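Local coordinates for membrane protein (PDB 5DL5) that probably forms a beta-barrel channel through which small solutes, including antibiotics, cross the outer membrane of Acinetobacter baumannii, at residues Q18-F24 with S63-I69; A28-F34 with D424-F430; S119-Y125 with T150-E156; D131-L135 with Y207-D211. All blocks are in the same frame, centred on the assembly; numbering follows the deposited sequence.

Contact 1: residues Q18-F24 with S63-I69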
# COMPACT_ATOMS: atom_id res chain seq x y z
N GLN A 18 17.21 -4.08 24.06
CA GLN A 18 16.63 -4.64 25.31
C GLN A 18 17.25 -4.18 26.62
O GLN A 18 16.52 -3.94 27.59
CB GLN A 18 16.41 -6.15 25.27
CG GLN A 18 15.75 -6.70 26.57
CD GLN A 18 14.42 -6.10 26.99
OE1 GLN A 18 13.68 -5.61 26.17
NE2 GLN A 18 14.07 -6.24 28.28
N SER A 19 18.56 -3.93 26.62
CA SER A 19 19.23 -3.49 27.82
C SER A 19 18.84 -2.08 28.12
O SER A 19 19.02 -1.66 29.20
CB SER A 19 20.74 -3.62 27.76
OG SER A 19 21.19 -2.90 26.63
N GLU A 20 18.34 -1.34 27.17
CA GLU A 20 17.88 0.02 27.48
C GLU A 20 16.41 0.08 27.85
O GLU A 20 15.89 1.16 27.99
CB GLU A 20 18.15 1.00 26.26
CG GLU A 20 19.63 1.24 26.02
CD GLU A 20 20.33 1.59 27.32
OE1 GLU A 20 19.84 2.53 28.00
OE2 GLU A 20 21.29 0.88 27.74
N ALA A 21 15.71 -1.04 27.97
CA ALA A 21 14.26 -1.01 28.30
C ALA A 21 14.06 -0.19 29.59
O ALA A 21 14.82 -0.35 30.52
CB ALA A 21 13.76 -2.43 28.57
N LYS A 22 13.05 0.67 29.65
CA LYS A 22 12.72 1.40 30.94
C LYS A 22 11.58 0.75 31.70
O LYS A 22 11.50 0.91 32.87
CB LYS A 22 12.22 2.79 30.66
CG LYS A 22 13.26 3.84 30.31
CD LYS A 22 12.65 5.23 30.65
CE LYS A 22 13.02 6.34 29.69
NZ LYS A 22 14.21 7.05 30.21
N GLY A 23 10.64 0.14 31.01
CA GLY A 23 9.52 -0.52 31.63
C GLY A 23 8.28 -0.51 30.81
O GLY A 23 8.14 0.31 29.83
N PHE A 24 7.43 -1.49 31.14
CA PHE A 24 6.14 -1.67 30.46
C PHE A 24 5.35 -0.33 30.31
O PHE A 24 4.84 0.00 29.22
CB PHE A 24 5.29 -2.63 31.26
CG PHE A 24 4.03 -3.06 30.56
CD1 PHE A 24 4.02 -4.12 29.71
CD2 PHE A 24 2.85 -2.47 30.86
CE1 PHE A 24 2.86 -4.58 29.18
CE2 PHE A 24 1.68 -2.89 30.29
CZ PHE A 24 1.67 -3.93 29.46
N SER A 63 2.74 -0.97 24.55
CA SER A 63 3.40 -0.95 25.83
C SER A 63 4.89 -0.79 25.61
O SER A 63 5.35 -1.02 24.53
CB SER A 63 3.17 -2.21 26.65
OG SER A 63 3.82 -3.35 26.17
N GLY A 64 5.61 -0.40 26.63
CA GLY A 64 7.00 -0.65 26.55
C GLY A 64 7.34 -2.13 26.83
O GLY A 64 6.45 -2.96 27.00
N PHE A 65 8.63 -2.43 27.01
CA PHE A 65 9.05 -3.80 27.31
C PHE A 65 9.46 -3.83 28.77
O PHE A 65 10.14 -2.93 29.32
CB PHE A 65 10.19 -4.37 26.39
CG PHE A 65 9.79 -4.64 24.96
CD1 PHE A 65 9.84 -3.60 24.04
CD2 PHE A 65 9.39 -5.92 24.52
CE1 PHE A 65 9.53 -3.84 22.72
CE2 PHE A 65 9.10 -6.15 23.15
CZ PHE A 65 9.10 -5.07 22.26
N THR A 66 9.12 -4.92 29.42
CA THR A 66 9.64 -5.08 30.77
C THR A 66 11.20 -5.22 30.71
O THR A 66 11.72 -5.73 29.75
CB THR A 66 9.08 -6.33 31.48
OG1 THR A 66 9.27 -7.51 30.65
CG2 THR A 66 7.61 -6.16 31.79
N PRO A 67 11.89 -4.77 31.74
CA PRO A 67 13.34 -4.87 31.86
C PRO A 67 13.85 -6.33 32.13
O PRO A 67 13.09 -7.13 32.66
CB PRO A 67 13.68 -3.89 33.00
CG PRO A 67 12.42 -3.78 33.81
CD PRO A 67 11.26 -4.10 32.92
N GLY A 68 15.08 -6.66 31.72
CA GLY A 68 15.65 -7.99 31.95
C GLY A 68 16.24 -8.50 30.69
O GLY A 68 16.22 -7.80 29.63
N ILE A 69 16.76 -9.72 30.76
CA ILE A 69 17.46 -10.31 29.58
C ILE A 69 16.55 -10.55 28.40
O ILE A 69 16.93 -10.42 27.22
CB ILE A 69 18.23 -11.61 30.02
CG1 ILE A 69 19.15 -12.14 28.89
CG2 ILE A 69 17.27 -12.72 30.47
CD1 ILE A 69 20.45 -11.38 28.68
O HOH W 1 16.47 -4.60 30.31

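Contact 2: residues A28-F34 with D424-F430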
# COMPACT_ATOMS: atom_id res chain seq x y z
N ALA A 28 5.77 3.23 27.17
CA ALA A 28 4.61 2.97 26.38
C ALA A 28 4.28 4.15 25.44
O ALA A 28 4.59 5.28 25.72
CB ALA A 28 3.41 2.70 27.28
N ASN A 29 3.56 3.90 24.37
CA ASN A 29 3.13 4.97 23.48
C ASN A 29 1.77 4.62 22.93
O ASN A 29 1.52 3.46 22.67
CB ASN A 29 4.04 5.01 22.27
CG ASN A 29 5.40 5.51 22.62
OD1 ASN A 29 5.51 6.48 23.35
ND2 ASN A 29 6.45 4.80 22.19
N GLY A 30 0.97 5.63 22.64
CA GLY A 30 -0.38 5.41 22.23
C GLY A 30 -0.87 6.64 21.51
O GLY A 30 -0.56 7.74 21.90
N SER A 31 -1.64 6.40 20.44
CA SER A 31 -2.21 7.49 19.66
C SER A 31 -3.45 7.04 18.92
O SER A 31 -3.77 5.83 18.82
CB SER A 31 -1.19 8.07 18.67
OG SER A 31 -1.04 7.11 17.65
N ILE A 32 -4.23 8.04 18.55
CA ILE A 32 -5.44 7.86 17.75
C ILE A 32 -5.35 8.78 16.54
O ILE A 32 -5.03 9.95 16.67
CB ILE A 32 -6.70 8.28 18.53
CG1 ILE A 32 -6.81 7.53 19.75
CG2 ILE A 32 -8.01 7.97 17.81
CD1 ILE A 32 -8.05 7.90 20.53
N LEU A 33 -5.74 8.28 15.41
CA LEU A 33 -5.81 9.10 14.23
C LEU A 33 -7.25 9.17 13.92
O LEU A 33 -7.87 8.12 13.66
CB LEU A 33 -5.07 8.35 13.08
CG LEU A 33 -5.32 8.99 11.69
CD1 LEU A 33 -4.95 10.47 11.81
CD2 LEU A 33 -4.48 8.30 10.59
N PHE A 34 -7.81 10.36 13.92
CA PHE A 34 -9.17 10.55 13.36
C PHE A 34 -9.16 10.88 11.88
O PHE A 34 -8.58 11.83 11.49
CB PHE A 34 -9.86 11.65 14.11
CG PHE A 34 -10.02 11.36 15.56
CD1 PHE A 34 -11.08 10.59 15.97
CD2 PHE A 34 -9.13 11.84 16.49
CE1 PHE A 34 -11.32 10.35 17.31
CE2 PHE A 34 -9.37 11.64 17.86
CZ PHE A 34 -10.45 10.87 18.27
N ASP A 424 -6.98 14.13 8.29
CA ASP A 424 -6.30 13.26 9.28
C ASP A 424 -5.94 14.13 10.43
O ASP A 424 -5.20 15.10 10.26
CB ASP A 424 -5.01 12.68 8.68
CG ASP A 424 -5.26 11.52 7.73
OD1 ASP A 424 -6.44 11.12 7.59
OD2 ASP A 424 -4.29 11.02 7.05
N ILE A 425 -6.49 13.83 11.59
CA ILE A 425 -6.20 14.53 12.83
C ILE A 425 -5.55 13.54 13.87
O ILE A 425 -6.30 12.73 14.57
CB ILE A 425 -7.43 15.14 13.40
CG1 ILE A 425 -8.04 16.13 12.37
CG2 ILE A 425 -7.08 15.91 14.67
CD1 ILE A 425 -9.36 16.67 12.74
N PRO A 426 -4.22 13.61 14.01
CA PRO A 426 -3.51 12.74 14.94
C PRO A 426 -3.57 13.25 16.34
O PRO A 426 -3.47 14.45 16.57
CB PRO A 426 -2.08 12.70 14.34
CG PRO A 426 -1.90 14.09 13.76
CD PRO A 426 -3.28 14.42 13.19
N VAL A 427 -3.82 12.38 17.33
CA VAL A 427 -3.82 12.79 18.75
C VAL A 427 -2.99 11.77 19.63
O VAL A 427 -3.21 10.52 19.55
CB VAL A 427 -5.26 12.82 19.26
CG1 VAL A 427 -5.32 12.98 20.75
CG2 VAL A 427 -6.07 13.89 18.51
N LYS A 428 -2.03 12.31 20.40
CA LYS A 428 -1.16 11.53 21.25
C LYS A 428 -1.92 11.26 22.49
O LYS A 428 -2.46 12.14 23.06
CB LYS A 428 0.18 12.21 21.57
CG LYS A 428 0.72 11.92 22.98
CD LYS A 428 2.14 12.42 23.17
CE LYS A 428 3.12 11.56 22.39
NZ LYS A 428 3.87 12.39 21.43
N LEU A 429 -2.00 10.01 22.88
CA LEU A 429 -2.64 9.65 24.14
C LEU A 429 -1.57 9.65 25.24
O LEU A 429 -1.86 10.02 26.34
CB LEU A 429 -3.27 8.30 24.02
CG LEU A 429 -4.32 8.15 22.91
CD1 LEU A 429 -4.59 6.70 22.54
CD2 LEU A 429 -5.57 8.87 23.35
N PHE A 430 -0.36 9.20 24.92
CA PHE A 430 0.81 9.15 25.83
C PHE A 430 2.08 8.68 25.03
O PHE A 430 2.03 8.32 23.84
CB PHE A 430 0.54 8.28 27.09
CG PHE A 430 -0.08 6.94 26.78
CD1 PHE A 430 0.71 5.87 26.33
CD2 PHE A 430 -1.47 6.75 26.87
CE1 PHE A 430 0.14 4.68 26.01
CE2 PHE A 430 -2.04 5.53 26.51
CZ PHE A 430 -1.24 4.50 26.11
OXT PHE A 430 3.22 8.66 25.56

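Contact 3: residues S119-Y125 with T150-E156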
# COMPACT_ATOMS: atom_id res chain seq x y z
N SER A 119 18.11 -8.73 23.20
CA SER A 119 19.15 -7.97 22.55
C SER A 119 18.49 -6.92 21.58
O SER A 119 17.79 -5.96 22.08
CB SER A 119 20.14 -8.96 21.99
OG SER A 119 21.15 -8.40 21.22
N ASN A 120 18.76 -7.03 20.27
CA ASN A 120 18.11 -6.22 19.25
C ASN A 120 17.15 -6.96 18.38
O ASN A 120 16.89 -6.54 17.21
CB ASN A 120 19.16 -5.60 18.35
CG ASN A 120 20.16 -4.84 19.16
OD1 ASN A 120 19.84 -3.84 19.77
ND2 ASN A 120 21.33 -5.36 19.25
N THR A 121 16.53 -7.99 18.91
CA THR A 121 15.52 -8.76 18.13
C THR A 121 14.17 -8.84 18.79
O THR A 121 14.08 -9.21 19.98
CB THR A 121 16.09 -10.20 17.95
OG1 THR A 121 17.29 -10.13 17.20
CG2 THR A 121 15.11 -11.11 17.26
N THR A 122 13.10 -8.51 18.07
CA THR A 122 11.75 -8.54 18.58
C THR A 122 10.94 -9.61 17.85
O THR A 122 11.15 -9.87 16.64
CB THR A 122 11.14 -7.16 18.38
OG1 THR A 122 11.95 -6.23 19.10
CG2 THR A 122 9.72 -7.02 18.94
N VAL A 123 10.04 -10.28 18.58
CA VAL A 123 9.04 -11.17 18.01
C VAL A 123 7.67 -10.65 18.44
O VAL A 123 7.42 -10.37 19.60
CB VAL A 123 9.21 -12.66 18.43
CG1 VAL A 123 8.20 -13.57 17.69
CG2 VAL A 123 10.64 -13.14 18.12
N ARG A 124 6.77 -10.47 17.50
CA ARG A 124 5.41 -10.05 17.79
C ARG A 124 4.43 -11.08 17.25
O ARG A 124 4.45 -11.42 16.05
CB ARG A 124 5.20 -8.72 17.18
CG ARG A 124 3.81 -8.18 17.33
CD ARG A 124 3.65 -6.87 16.62
NE ARG A 124 4.51 -5.77 17.03
CZ ARG A 124 4.21 -4.93 18.04
NH1 ARG A 124 3.15 -5.14 18.86
NH2 ARG A 124 5.04 -3.91 18.32
N TYR A 125 3.52 -11.50 18.11
CA TYR A 125 2.51 -12.45 17.79
C TYR A 125 1.10 -11.82 18.01
O TYR A 125 0.77 -11.37 19.12
CB TYR A 125 2.67 -13.63 18.72
CG TYR A 125 1.52 -14.59 18.50
CD1 TYR A 125 1.26 -15.12 17.22
CD2 TYR A 125 0.73 -15.00 19.54
CE1 TYR A 125 0.23 -16.01 17.00
CE2 TYR A 125 -0.30 -15.91 19.34
CZ TYR A 125 -0.52 -16.41 18.07
OH TYR A 125 -1.49 -17.31 17.87
N THR A 150 2.93 -14.03 13.24
CA THR A 150 4.13 -13.83 13.99
C THR A 150 5.19 -13.17 13.13
O THR A 150 5.38 -13.64 12.01
CB THR A 150 4.74 -15.19 14.46
OG1 THR A 150 3.79 -15.81 15.23
CG2 THR A 150 6.01 -15.01 15.49
N LEU A 151 5.81 -12.10 13.60
CA LEU A 151 6.87 -11.43 12.90
C LEU A 151 8.03 -11.25 13.77
O LEU A 151 7.95 -10.68 14.89
CB LEU A 151 6.44 -10.04 12.43
CG LEU A 151 7.43 -9.23 11.59
CD1 LEU A 151 7.61 -9.88 10.25
CD2 LEU A 151 7.03 -7.73 11.37
N LEU A 152 9.14 -11.71 13.29
CA LEU A 152 10.39 -11.49 13.96
C LEU A 152 11.17 -10.43 13.19
O LEU A 152 11.29 -10.55 11.94
CB LEU A 152 11.28 -12.77 13.96
CG LEU A 152 12.69 -12.70 14.59
CD1 LEU A 152 13.07 -14.02 15.10
CD2 LEU A 152 13.78 -12.27 13.60
N THR A 153 11.77 -9.48 13.94
CA THR A 153 12.48 -8.34 13.43
C THR A 153 13.81 -8.22 14.19
O THR A 153 13.85 -7.99 15.39
CB THR A 153 11.70 -7.04 13.56
OG1 THR A 153 10.47 -7.22 12.88
CG2 THR A 153 12.42 -5.89 12.87
N SER A 154 14.87 -8.35 13.43
CA SER A 154 16.21 -8.31 13.94
C SER A 154 17.07 -7.16 13.46
O SER A 154 17.31 -6.92 12.21
CB SER A 154 16.84 -9.66 13.62
OG SER A 154 18.11 -9.58 14.13
N HIS A 155 17.56 -6.43 14.44
CA HIS A 155 18.52 -5.41 14.21
C HIS A 155 19.84 -5.73 14.88
O HIS A 155 20.49 -4.81 15.37
CB HIS A 155 18.02 -4.12 14.75
CG HIS A 155 16.75 -3.63 14.16
ND1 HIS A 155 15.77 -3.05 14.93
CD2 HIS A 155 16.33 -3.53 12.87
CE1 HIS A 155 14.77 -2.65 14.15
NE2 HIS A 155 15.10 -2.90 12.90
N GLU A 156 20.27 -6.99 14.88
CA GLU A 156 21.53 -7.37 15.54
C GLU A 156 22.76 -6.78 14.80
O GLU A 156 23.79 -6.66 15.40
CB GLU A 156 21.71 -8.92 15.69
CG GLU A 156 20.57 -9.65 16.45
CD GLU A 156 20.41 -9.22 17.92
OE1 GLU A 156 21.38 -8.65 18.50
OE2 GLU A 156 19.34 -9.48 18.57

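Contact 4: residues D131-L135 with Y207-D211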
# COMPACT_ATOMS: atom_id res chain seq x y z
N ASP A 131 4.23 -3.53 6.72
CA ASP A 131 4.69 -2.72 5.57
C ASP A 131 5.87 -3.35 4.79
O ASP A 131 6.69 -2.66 4.24
CB ASP A 131 4.96 -1.29 5.98
CG ASP A 131 6.13 -1.15 7.00
OD1 ASP A 131 6.73 -2.09 7.52
OD2 ASP A 131 6.47 -0.02 7.25
N LEU A 132 5.89 -4.65 4.69
CA LEU A 132 6.89 -5.38 3.88
C LEU A 132 6.50 -5.09 2.44
O LEU A 132 5.32 -5.13 2.15
CB LEU A 132 6.80 -6.84 4.20
CG LEU A 132 6.99 -7.09 5.71
CD1 LEU A 132 6.92 -8.54 5.99
CD2 LEU A 132 8.35 -6.59 6.19
N PRO A 133 7.43 -4.82 1.55
CA PRO A 133 7.05 -4.58 0.19
C PRO A 133 6.22 -5.72 -0.49
O PRO A 133 5.45 -5.48 -1.48
CB PRO A 133 8.38 -4.40 -0.53
CG PRO A 133 9.36 -3.88 0.48
CD PRO A 133 8.91 -4.60 1.74
N VAL A 134 6.53 -6.94 -0.05
CA VAL A 134 5.82 -8.15 -0.59
C VAL A 134 4.52 -8.48 0.11
O VAL A 134 3.72 -9.27 -0.46
CB VAL A 134 6.71 -9.46 -0.60
CG1 VAL A 134 7.85 -9.30 -1.57
CG2 VAL A 134 7.15 -9.80 0.80
N LEU A 135 4.23 -7.82 1.24
CA LEU A 135 3.00 -8.07 1.99
C LEU A 135 2.63 -6.87 2.82
O LEU A 135 3.03 -6.81 3.95
CB LEU A 135 3.20 -9.27 2.95
CG LEU A 135 1.92 -9.83 3.57
CD1 LEU A 135 1.16 -10.56 2.50
CD2 LEU A 135 2.21 -10.82 4.68
N TYR A 207 15.67 -6.68 -0.25
CA TYR A 207 15.28 -7.89 -0.95
C TYR A 207 14.37 -8.65 0.03
O TYR A 207 14.74 -8.86 1.22
CB TYR A 207 16.60 -8.64 -1.25
CG TYR A 207 16.56 -9.87 -2.03
CD1 TYR A 207 15.62 -10.04 -3.05
CD2 TYR A 207 17.57 -10.82 -1.90
CE1 TYR A 207 15.57 -11.18 -3.80
CE2 TYR A 207 17.59 -11.97 -2.71
CZ TYR A 207 16.61 -12.12 -3.67
OH TYR A 207 16.54 -13.23 -4.48
N TYR A 208 13.19 -8.96 -0.42
CA TYR A 208 12.18 -9.62 0.40
C TYR A 208 11.56 -10.76 -0.43
O TYR A 208 11.50 -10.68 -1.64
CB TYR A 208 11.04 -8.63 0.76
CG TYR A 208 11.40 -7.57 1.71
CD1 TYR A 208 11.90 -6.37 1.26
CD2 TYR A 208 11.28 -7.76 3.07
CE1 TYR A 208 12.30 -5.36 2.16
CE2 TYR A 208 11.65 -6.78 4.01
CZ TYR A 208 12.15 -5.58 3.51
OH TYR A 208 12.56 -4.58 4.34
N GLY A 209 11.06 -11.75 0.26
CA GLY A 209 10.39 -12.91 -0.28
C GLY A 209 9.06 -13.19 0.43
O GLY A 209 8.92 -12.94 1.67
N LEU A 210 8.12 -13.72 -0.34
CA LEU A 210 6.86 -14.16 0.17
C LEU A 210 6.61 -15.54 -0.44
O LEU A 210 6.65 -15.71 -1.68
CB LEU A 210 5.69 -13.25 -0.23
CG LEU A 210 4.27 -13.76 -0.04
CD1 LEU A 210 3.81 -13.99 1.40
CD2 LEU A 210 3.30 -12.80 -0.65
N ASP A 211 6.20 -16.47 0.42
CA ASP A 211 5.59 -17.72 -0.07
C ASP A 211 4.25 -17.92 0.61
O ASP A 211 4.20 -18.17 1.86
CB ASP A 211 6.54 -18.88 0.21
CG ASP A 211 5.96 -20.24 -0.28
OD1 ASP A 211 4.81 -20.53 -0.09
OD2 ASP A 211 6.64 -21.04 -0.87

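Contact 1: residues Q18-F24 with S63-I69
Residues 18-24, in the N-terminal extension that precedes the first barrel strand, lie along 63-69, the turn joining strands 50-62 and 70-83 of an OprD-type porin barrel; with the chain terminus beside it, this end is probably the periplasmic one. Neither piece forms regular structure, and hydrogen bonding is concentrated at the two ends. The type I turn Gln-18 to Ala-21 closes through Ala-21 N to Gln-18 O (3.0 Å). From it the Gln-18 side-chain amide reaches two carbonyls, NE2 donating to Thr-66 O (2.8 Å) and to Gly-68 O (3.0 Å), while OE1 is satisfied by Arg-117. A water adds a bridge, donating to Gln-18 O at 2.8 Å and accepting from Gly-68 N at 2.9 Å. At the far end Gly-64 N donates to Phe-24 O (2.7 Å). Thr-66 OG1 is bound outside the pair, by Phe-72 N. Packing fills the middle: Ala-21 CB rests 3.7 Å from Phe-65 O and 4.1 Å from Pro-67 CA. The lack of a side chain on Gly-64 permits the close backbone approach, since an ideal CB there would fall 2.3 Å from Gly-23 O. In the actual chain a CA-H...O contact forms there, Gly-64 CA to Gly-23 O at 3.6 Å. Beyond it the Phe-24 ring makes a CH-pi contact, with Ser-63 CB 3.6 Å from its centroid and 17° off the normal.

Contact 2: residues A28-F34 with D424-F430
Phe-430, the last residue, takes the p rotamer (chi1 47°), which swings its ring over the side-chain-free Gly-30: Gly-30 CA sits 4.2 Å from the ring centroid, a CH-pi contact over the face. An ideal CB on Gly-30 would clash with Phe-430 CZ. Ala-28 CB adds an apolar contact to Phe-430 CE1 at 4.0 Å. Leu-429 (m, t) brings CD1 to 3.7 Å from Ile-32 CG1. Leu-429 and Phe-430 both face Gly-30 in a classic beta bulge: Leu-429 N donates to Gly-30 O at 2.9 Å, Phe-430 N only weakly at 3.4 Å. Here the first strand, 29-43, meets the last, 416-428, antiparallel, and so closes the porin barrel. Regular pairing follows, with Ile-32/Val-427 and Phe-34/Ile-425 as hydrogen-bonded pairs. On the face of these four residues, Phe-34 (m) meets Val-427 with its ring edge, Phe-34 CE2 4.0 Å from Val-427 CG2, near a bound C8E detergent. On the opposite face Leu-33 (t, p) turns CD1 to 3.8 Å from Asp-424 CB; the Asp-424 carboxylate forms salt bridges with Arg-35 and Arg-396.

Contact 3: residues S119-Y125 with T150-E156
Glu-156 collects four donor groups from residues 119-121. Its OE1 accepts from Ser-119 OG (2.7 Å) and weakly from Asn-120 ND2 (3.4 Å), while OE2 accepts a short bond from Thr-121 OG1 (2.5 Å) and a weak one from Asn-120 N (3.0 Å). Having given its proton to Glu-156, Thr-121 OG1 accepts one from Ser-154 OG at 3.2 Å; Ser-154 OG in turn receives a weak bond from Glu-156 N (3.5 Å). The polar cluster thus closes on itself beside the turn between strands 106-118 and 121-125. From there strands 121-125 and 150-157 run as antiparallel neighbours in the wall of the OprD-type barrel, joined by the long segment 126-149. Main-chain groups pair regularly: His-155 N to Asn-120 O (2.9 Å), then Thr-122 N to Thr-153 O and Thr-153 N to Thr-122 O (both 2.8 Å), then Arg-124 N to Leu-151 O and Leu-151 N to Arg-124 O (both 2.9 Å). The intervening residues bond outward along the sheet, Val-123 to Ala-116 and Leu-152 to Ala-164. Val-123 and Leu-152 share a face, CG2 to CD1 4.0 Å apart. On the other, Arg-124 points its guanidinium away from 150-156, where Ser-113 and Glu-62 satisfy it. Glu-17 of the N-terminal extension serves both Asn-120 OD1, through its backbone N, and His-155 ND1, through its carboxylate; His-155 NE2 pairs with Glu-161.

Contact 4: residues D131-L135 with Y207-D211
Tyr-208 lays one ring face against the edge of Pro-133: CD of the proline stands 3.6 Å from the tyrosine ring centroid, 17° off its normal, a CH-pi contact. The proline belongs to the segment between strands 121-125 and 150-157, which folds into the barrel and packs on the inner side of wall strand 203-212, consistent with the inward-folded constriction loop L3 of OprD-family porins. A type I turn from Leu-132 to Leu-135, closed by Leu-135 N to Leu-132 O (3.0 Å), presents Pro-133 and Val-134 to the wall. No hydrogen bond crosses; the buried fit is apolar. Val-134 sits between Tyr-208 and Leu-210, its CG1 4.0 Å from Tyr-208 CB and its CG2 3.9 Å from Leu-210 CB and 3.7 Å from Gly-209 O. The turn carbonyls find donors nearby on the wall, Pro-133 O from Tyr-242 and Val-134 O from Arg-218. Leu-132 also touches the tyrosine, its CD2 4.0 Å from Tyr-208 CE2.

Contacts 1, 2 and 3 cluster toward the barrel end that holds the chain termini, whereas contact 4 lies deeper, its centre about 12 Å from that of the chain. Contact 1 touches both neighbours: Gly-64 N packs 3.9 Å from Ala-28 CB of contact 2, and Gln-18 N lies 2.8 Å from Ser-119 O of contact 3, a probable hydrogen bond. Contacts 2 and 3 belong to the same curved sheet, their centres about 24 Å apart. Strand 121-125 of contact 3 runs on toward the inward-folded 131-135 of contact 4; those contacts approach to about 5 Å at nearest atoms without touching, which places the strand pair of contact 3 beside a segment that probably narrows the pore.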